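Local coordinates for putative enoyl-CoA hydratase (Streptomyces avermitilis, PDB 3GKB), which is a putative enoyl-CoA hydratase of the crotonase-like family, which probably acts on acyl-CoA thioesters, though its substrate is not established, at residues V98-L101 with I102-P106. Numbering follows the deposited sequence.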
ATOM      1  N   VAL B  98      18.329  10.988 -12.702  1.00 17.85           N
ATOM      2  CA  VAL B  98      18.892  10.882 -11.339  1.00 17.89           C
ATOM      3  C   VAL B  98      18.254   9.727 -10.559  1.00 17.60           C
ATOM      4  O   VAL B  98      18.927   8.770 -10.129  1.00 15.74           O
ATOM      5  CB  VAL B  98      18.681  12.200 -10.532  1.00 17.97           C
ATOM      6  CG1 VAL B  98      19.215  12.059  -9.097  1.00 18.80           C
ATOM      7  CG2 VAL B  98      19.266  13.388 -11.286  1.00 21.24           C
ATOM      8  N   GLY B  99      16.928   9.797 -10.380  1.00 16.58           N
ATOM      9  CA  GLY B  99      16.220   8.705  -9.707  1.00 16.28           C
ATOM     10  C   GLY B  99      16.363   7.361 -10.421  1.00 16.22           C
ATOM     11  O   GLY B  99      16.513   6.318  -9.788  1.00 16.63           O
ATOM     12  N   GLU B 100      16.361   7.372 -11.743  1.00 16.27           N
ATOM     13  CA  GLU B 100      16.510   6.128 -12.480  1.00 17.03           C
ATOM     14  C   GLU B 100      17.886   5.500 -12.296  1.00 17.09           C
ATOM     15  O   GLU B 100      17.998   4.285 -12.214  1.00 17.38           O
ATOM     16  CB  GLU B 100      16.131   6.311 -13.960  1.00 17.57           C
ATOM     17  CG  GLU B 100      14.618   6.561 -14.125  1.00 18.25           C
ATOM     18  CD  GLU B 100      13.781   5.457 -13.504  1.00 18.47           C
ATOM     19  OE1 GLU B 100      13.685   4.338 -14.077  1.00 16.79           O
ATOM     20  OE2 GLU B 100      13.232   5.705 -12.408  1.00 18.05           O
ATOM     21  N   LEU B 101      18.938   6.316 -12.176  1.00 17.70           N
ATOM     22  CA  LEU B 101      20.280   5.762 -11.857  1.00 18.26           C
ATOM     23  C   LEU B 101      20.254   5.078 -10.474  1.00 17.66           C
ATOM     24  O   LEU B 101      20.676   3.938 -10.315  1.00 17.35           O
ATOM     25  CB  LEU B 101      21.304   6.879 -11.896  1.00 18.53           C
ATOM     26  CG  LEU B 101      22.785   6.512 -11.769  1.00 22.41           C
ATOM     27  CD1 LEU B 101      23.215   5.609 -12.904  1.00 23.69           C
ATOM     28  CD2 LEU B 101      23.546   7.825 -11.737  1.00 25.67           C
ATOM     29  N   ILE B 102      19.689   5.762  -9.486  1.00 16.99           N
ATOM     30  CA  ILE B 102      19.560   5.202  -8.126  1.00 16.20           C
ATOM     31  C   ILE B 102      18.741   3.891  -8.130  1.00 16.42           C
ATOM     32  O   ILE B 102      19.130   2.878  -7.508  1.00 16.92           O
ATOM     33  CB  ILE B 102      18.921   6.239  -7.155  1.00 15.94           C
ATOM     34  CG1 ILE B 102      19.853   7.435  -6.942  1.00 15.57           C
ATOM     35  CG2 ILE B 102      18.602   5.587  -5.808  1.00 15.99           C
ATOM     36  CD1 ILE B 102      19.189   8.706  -6.370  1.00 15.17           C
ATOM     37  N   ARG B 103      17.597   3.913  -8.792  1.00 16.11           N
ATOM     38  CA  ARG B 103      16.691   2.749  -8.789  1.00 16.62           C
ATOM     39  C   ARG B 103      17.349   1.486  -9.374  1.00 16.61           C
ATOM     40  O   ARG B 103      16.996   0.388  -8.989  1.00 16.92           O
ATOM     41  CB  ARG B 103      15.436   3.009  -9.628  1.00 16.76           C
ATOM     42  CG  ARG B 103      14.359   3.848  -8.954  1.00 17.80           C
ATOM     43  CD  ARG B 103      12.950   3.420  -9.377  1.00 16.69           C
ATOM     44  NE  ARG B 103      12.790   3.363 -10.818  1.00 15.39           N
ATOM     45  CZ  ARG B 103      12.278   2.353 -11.525  1.00 18.97           C
ATOM     46  NH1 ARG B 103      12.201   2.458 -12.854  1.00 17.62           N
ATOM     47  NH2 ARG B 103      11.804   1.262 -10.944  1.00 19.02           N
ATOM     48  N   HIS B 104      18.267   1.664 -10.327  1.00 15.94           N
ATOM     49  CA  HIS B 104      18.932   0.532 -10.997  1.00 16.68           C
ATOM     50  C   HIS B 104      20.348   0.209 -10.487  1.00 16.37           C
ATOM     51  O   HIS B 104      21.049  -0.659 -11.045  1.00 15.95           O
ATOM     52  CB  HIS B 104      18.908   0.778 -12.503  1.00 17.41           C
ATOM     53  CG  HIS B 104      17.520   0.815 -13.056  1.00 18.98           C
ATOM     54  ND1 HIS B 104      16.842   1.992 -13.275  1.00 20.74           N
ATOM     55  CD2 HIS B 104      16.675  -0.184 -13.404  1.00 20.14           C
ATOM     56  CE1 HIS B 104      15.639   1.714 -13.754  1.00 21.66           C
ATOM     57  NE2 HIS B 104      15.515   0.401 -13.845  1.00 20.39           N
ATOM     58  N   GLN B 105      20.753   0.871  -9.404  1.00 15.93           N
ATOM     59  CA  GLN B 105      22.096   0.684  -8.830  1.00 16.99           C
ATOM     60  C   GLN B 105      22.241  -0.773  -8.347  1.00 16.73           C
ATOM     61  O   GLN B 105      21.290  -1.350  -7.772  1.00 16.24           O
ATOM     62  CB  GLN B 105      22.315   1.680  -7.695  1.00 16.29           C
ATOM     63  CG  GLN B 105      23.768   1.816  -7.163  1.00 16.78           C
ATOM     64  CD  GLN B 105      24.716   2.485  -8.156  1.00 16.38           C
ATOM     65  OE1 GLN B 105      24.298   3.268  -9.023  1.00 19.82           O
ATOM     66  NE2 GLN B 105      26.007   2.181  -8.033  1.00 16.81           N
ATOM     67  N   PRO B 106      23.405  -1.408  -8.615  1.00 17.35           N
ATOM     68  CA  PRO B 106      23.576  -2.795  -8.159  1.00 17.50           C
ATOM     69  C   PRO B 106      23.647  -2.938  -6.634  1.00 17.17           C
ATOM     70  O   PRO B 106      23.077  -3.874  -6.085  1.00 17.67           O
ATOM     71  CB  PRO B 106      24.894  -3.251  -8.804  1.00 17.95           C
ATOM     72  CG  PRO B 106      25.465  -2.113  -9.472  1.00 19.50           C
ATOM     73  CD  PRO B 106      24.433  -1.012  -9.588  1.00 18.07           C
TER
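Arg-103 grips the carboxylate of Glu-100, one turn back, side-on with two nitrogens: NH1 lies 2.7 Å from Glu-100 OE1 and NE 2.9 Å from Glu-100 OE2. OE1 uses its syn lone pair, whereas OE2 is met on the syn side by a donor tilted out of the carboxylate plane; carboxylate and guanidinium planes are turned 34° apart, a twisted rather than coplanar pair. Bends at chi2 and chi3 (-52°) of Arg-103 bring its NE round to the acid, whose own chain is folded at chi2 (-56°). Next to this salt bridge, Glu-100 O takes two hydrogen bonds from His-104, from ND1 at 2.8 Å and from the backbone N at 3.2 Å, reaching the oxygen from opposite faces of the peptide plane; the ring CE1 also comes within 3.3 Å of Glu-100 OE1. His-104 is the first residue to leave helical geometry, and its ring adds a donor beside its own backbone N at the end of helix 96-103, ahead of strand 108-113 in the crotonase-like core. Farther back, regular helical bonds join Ile-102 N to Val-98 O and Arg-103 N to Gly-99 O. Tyr-158 OH is a further partner of Glu-100 OE2, while Arg-103 NH2 donates to Asp-227 O. A leucine in place of Arg-103 would probably leave the buried Glu-100 carboxylate without its paired charge, its OE2 still bonded to Tyr-158 OH. On the apolar flank, Ile-102 packs against Phe-124 and Ala-127 of helix 120-127.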